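Local structure of fatty acid-binding protein homolog 1 (Echinococcus granulosus, 1O8V) at residues M11-G16 against V127-K132. The protein binds long-chain fatty acids inside a beta-barrel and has been implicated in the acquisition, storage and transport of lipids, most of which the parasite cannot make de novo. Numbering follows the deposited sequence.
With PLM (palmitic acid), chain B.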
ATOM      1  N   MET A  11       8.059  -6.973   4.358  1.00 11.61           N
ATOM      2  CA  MET A  11       8.147  -7.234   2.917  1.00 11.56           C
ATOM      3  C   MET A  11       9.339  -8.127   2.598  1.00 12.68           C
ATOM      4  O   MET A  11      10.478  -7.850   3.037  1.00 13.66           O
ATOM      5  CB  MET A  11       8.227  -5.938   2.092  1.00 12.05           C
ATOM      6  CG  MET A  11       7.896  -6.227   0.626  1.00 12.68           C
ATOM      7  SD  MET A  11       8.293  -4.887  -0.496  1.00 16.67           S
ATOM      8  CE  MET A  11       9.925  -5.098  -0.600  1.00 16.95           C
ATOM      9  N   GLU A  12       9.066  -9.206   1.873  1.00 12.65           N
ATOM     10  CA  GLU A  12      10.065 -10.200   1.483  1.00 13.58           C
ATOM     11  C   GLU A  12      10.582 -10.013   0.068  1.00 13.46           C
ATOM     12  O   GLU A  12      11.790 -10.148  -0.180  1.00 13.41           O
ATOM     13  CB  GLU A  12       9.452 -11.603   1.626  1.00 13.74           C
ATOM     14  CG  GLU A  12       9.075 -11.960   3.061  1.00 17.44           C
ATOM     15  CD  GLU A  12      10.271 -12.362   3.916  1.00 20.52           C
ATOM     16  OE1 GLU A  12      11.414 -12.405   3.391  1.00 21.30           O
ATOM     17  OE2 GLU A  12      10.055 -12.650   5.111  1.00 23.26           O
ATOM     18  N   LYS A  13       9.677  -9.751  -0.872  1.00 13.34           N
ATOM     19  CA  LYS A  13      10.047  -9.549  -2.263  1.00 13.41           C
ATOM     20  C   LYS A  13       9.122  -8.528  -2.909  1.00 12.08           C
ATOM     21  O   LYS A  13       8.005  -8.293  -2.444  1.00 11.66           O
ATOM     22  CB  LYS A  13      10.028 -10.864  -3.065  1.00 14.88           C
ATOM     23  CG  LYS A  13       8.925 -11.765  -2.739  1.00 17.14           C
ATOM     24  CD  LYS A  13       9.118 -13.169  -3.303  1.00 21.47           C
ATOM     25  CE  LYS A  13       7.805 -13.939  -3.236  1.00 22.89           C
ATOM     26  NZ  LYS A  13       7.900 -15.276  -3.898  1.00 25.13           N
ATOM     27  N   SER A  14       9.619  -7.961  -3.986  1.00 11.13           N
ATOM     28  CA  SER A  14       8.880  -6.999  -4.788  1.00 11.16           C
ATOM     29  C   SER A  14       9.241  -7.167  -6.260  1.00 11.03           C
ATOM     30  O   SER A  14      10.422  -7.314  -6.625  1.00 12.79           O
ATOM     31  CB  SER A  14       9.216  -5.592  -4.303  1.00 10.94           C
ATOM     32  OG  SER A  14       8.573  -4.626  -5.119  1.00 11.12           O
ATOM     33  N   GLU A  15       8.233  -7.158  -7.131  1.00 10.48           N
ATOM     34  CA  GLU A  15       8.462  -7.235  -8.550  1.00 11.64           C
ATOM     35  C   GLU A  15       7.637  -6.158  -9.227  1.00 10.21           C
ATOM     36  O   GLU A  15       6.477  -5.969  -8.870  1.00  9.39           O
ATOM     37  CB  GLU A  15       8.069  -8.619  -9.082  1.00 13.79           C
ATOM     38  CG  GLU A  15       9.030  -9.708  -8.627  1.00 19.69           C
ATOM     39  CD  GLU A  15       8.579 -11.128  -8.959  1.00 26.34           C
ATOM     40  OE1 GLU A  15       7.444 -11.311  -9.470  1.00 31.92           O
ATOM     41  OE2 GLU A  15       9.373 -12.071  -8.694  1.00 29.34           O
ATOM     42  N   GLY A  16       8.251  -5.413 -10.140  1.00  8.70           N
ATOM     43  CA  GLY A  16       7.552  -4.412 -10.920  1.00  8.35           C
ATOM     44  C   GLY A  16       7.306  -3.058 -10.290  1.00  7.29           C
ATOM     45  O   GLY A  16       6.685  -2.182 -10.895  1.00  7.82           O
ATOM     46  N   VAL A 127       3.821  -6.801  -7.875  1.00  8.41           N
ATOM     47  CA  VAL A 127       3.409  -7.608  -6.743  1.00  9.36           C
ATOM     48  C   VAL A 127       4.482  -7.537  -5.666  1.00  8.60           C
ATOM     49  O   VAL A 127       5.654  -7.785  -5.959  1.00  9.78           O
ATOM     50  CB  VAL A 127       3.171  -9.095  -7.120  1.00 10.29           C
ATOM     51  CG1 VAL A 127       2.616  -9.800  -5.923  1.00 10.50           C
ATOM     52  CG2 VAL A 127       2.228  -9.216  -8.306  1.00 11.99           C
ATOM     53  N   ARG A 128       4.058  -7.196  -4.452  1.00  9.09           N
ATOM     54  CA  ARG A 128       4.900  -7.119  -3.252  1.00  9.11           C
ATOM     55  C   ARG A 128       4.405  -8.104  -2.220  1.00 10.10           C
ATOM     56  O   ARG A 128       3.234  -8.069  -1.824  1.00 10.50           O
ATOM     57  CB  ARG A 128       4.896  -5.696  -2.703  1.00  9.60           C
ATOM     58  CG  ARG A 128       5.646  -4.749  -3.633  1.00  9.91           C
ATOM     59  CD  ARG A 128       5.227  -3.302  -3.526  1.00  9.77           C
ATOM     60  NE  ARG A 128       5.767  -2.574  -2.384  1.00 11.02           N
ATOM     61  CZ  ARG A 128       6.998  -2.104  -2.256  1.00  9.29           C
ATOM     62  NH1 ARG A 128       7.967  -2.406  -3.113  1.00  8.94           N
ATOM     63  NH2 ARG A 128       7.286  -1.367  -1.175  1.00 10.15           N
ATOM     64  N   THR A 129       5.293  -9.028  -1.822  1.00  9.71           N
ATOM     65  CA  THR A 129       4.917 -10.130  -0.946  1.00 10.40           C
ATOM     66  C   THR A 129       5.510  -9.939   0.433  1.00 10.74           C
ATOM     67  O   THR A 129       6.717  -9.706   0.566  1.00 10.65           O
ATOM     68  CB  THR A 129       5.432 -11.434  -1.552  1.00 10.90           C
ATOM     69  OG1 THR A 129       4.921 -11.575  -2.883  1.00 13.09           O
ATOM     70  CG2 THR A 129       4.929 -12.638  -0.776  1.00 11.82           C
ATOM     71  N   TYR A 130       4.662 -10.072   1.441  1.00 10.46           N
ATOM     72  CA  TYR A 130       5.014  -9.834   2.833  1.00 10.91           C
ATOM     73  C   TYR A 130       4.788 -11.104   3.641  1.00 12.41           C
ATOM     74  O   TYR A 130       3.916 -11.901   3.309  1.00 12.28           O
ATOM     75  CB  TYR A 130       4.099  -8.775   3.439  1.00 11.17           C
ATOM     76  CG  TYR A 130       4.218  -7.357   2.914  1.00  8.66           C
ATOM     77  CD1 TYR A 130       3.695  -6.993   1.680  1.00  9.80           C
ATOM     78  CD2 TYR A 130       4.823  -6.380   3.684  1.00  8.55           C
ATOM     79  CE1 TYR A 130       3.786  -5.672   1.226  1.00  9.36           C
ATOM     80  CE2 TYR A 130       4.910  -5.073   3.242  1.00  9.74           C
ATOM     81  CZ  TYR A 130       4.414  -4.727   2.018  1.00 11.00           C
ATOM     82  OH  TYR A 130       4.540  -3.408   1.647  1.00 10.73           O
ATOM     83  N   SER A 131       5.562 -11.267   4.706  1.00 12.83           N
ATOM     84  CA  SER A 131       5.398 -12.385   5.642  1.00 14.06           C
ATOM     85  C   SER A 131       4.893 -11.835   6.972  1.00 14.45           C
ATOM     86  O   SER A 131       5.278 -10.755   7.388  1.00 14.19           O
ATOM     87  CB  SER A 131       6.737 -13.101   5.819  1.00 14.20           C
ATOM     88  OG  SER A 131       7.687 -12.204   6.382  1.00 17.89           O
ATOM     89  N   LYS A 132       4.055 -12.593   7.664  1.00 15.50           N
ATOM     90  CA  LYS A 132       3.538 -12.189   8.949  1.00 17.22           C
ATOM     91  C   LYS A 132       4.624 -12.251  10.034  1.00 17.70           C
ATOM     92  O   LYS A 132       5.348 -13.248  10.150  1.00 18.78           O
ATOM     93  CB  LYS A 132       2.358 -13.103   9.312  1.00 17.40           C
ATOM     94  CG  LYS A 132       1.456 -12.495  10.321  1.00 20.01           C
ATOM     95  CD  LYS A 132       0.115 -13.223  10.454  1.00 24.39           C
ATOM     96  CE  LYS A 132      -1.025 -12.253  10.781  1.00 24.92           C
ATOM     97  NZ  LYS A 132      -0.667 -11.153  11.751  1.00 28.79           N
TER
HETATM   98  C1  PLM B1136       2.447  -1.820  -0.637  1.00 14.62           C
HETATM   99  O1  PLM B1136       3.489  -2.583  -0.591  1.00 12.89           O
HETATM  100  O2  PLM B1136       1.637  -1.855   0.402  1.00 15.63           O
HETATM  101  C2  PLM B1136       2.221  -0.953  -1.872  1.00 14.51           C
HETATM  102  C3  PLM B1136       2.044   0.521  -1.541  1.00 16.42           C
HETATM  103  C4  PLM B1136       2.032   1.316  -2.850  1.00 17.94           C
HETATM  104  C5  PLM B1136       1.739   2.787  -2.582  1.00 16.39           C
HETATM  105  C6  PLM B1136       1.578   3.617  -3.865  1.00 18.93           C
HETATM  106  C7  PLM B1136       2.814   3.724  -4.762  1.00 19.95           C
HETATM  107  C8  PLM B1136       3.632   4.931  -4.372  1.00 19.04           C
HETATM  108  C9  PLM B1136       4.966   5.049  -5.090  1.00 17.18           C
HETATM  109  CA  PLM B1136       5.971   5.752  -4.196  1.00 16.86           C
HETATM  110  CB  PLM B1136       7.255   4.988  -4.004  1.00 17.93           C
HETATM  111  CC  PLM B1136       8.221   5.631  -3.010  1.00 17.45           C
HETATM  112  CD  PLM B1136       8.970   4.581  -2.219  1.00 20.46           C
HETATM  113  CE  PLM B1136       8.437   4.328  -0.818  1.00 22.91           C
HETATM  114  CF  PLM B1136       9.166   3.152  -0.175  1.00 24.46           C
HETATM  115  CG  PLM B1136       8.688   2.817   1.235  1.00 25.25           C
HETATM  116  O   HOH W   1       6.359 -10.257  -4.773  1.00 14.91           O
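One carboxylate oxygen of palmitate, PLM O1, is gripped by two donors from strand 127-132: Tyr130 OH at 2.6 Å and Arg128 NE at 2.9 Å from it. Arg108 also hydrogen-bonds the ligand, and the positive charge of the two arginines would be expected to keep the carboxylate ionised. The Arg128 chain bends about CG-CD (chi3 78°), and its NH1 donates to Ser14 OG, 3.1 Å away near the guanidinium plane, so strand 11-15 helps fix the rotation of a ligand-binding group. Farther along the strands, Ser131 OG donates to the anti lone pair of Glu12 OE2. A water links Val127 O to Thr129 OG1, which also bonds Lys116.

These antiparallel strands, the first and last of the fatty-acid-binding-protein barrel, meet to help close it. A classic beta bulge interrupts their ladder: Thr129 O accepts from both Glu12 N (2.7 Å) and Lys13 N (3.3 Å), and Glu12 turns its side chain toward Ser131. Beyond the bulge the pairing is regular, Glu15 and Val127 exchanging two backbone bonds before Gly16 takes the N-cap position of helix 17-24.

Inside the barrel, Met11 packs against both ligand-binding side chains. Its CB lies over the face of the Tyr130 ring, 3.9 Å from the centroid, in a CH-pi contact, while SD stands 3.5 Å from Arg128 CZ, above the centre of the guanidinium, and makes an oblique Met-aromatic contact with Tyr130. Outside, the extended Lys13 chain runs alongside Thr129, its CG 3.7 Å from Thr129 CB.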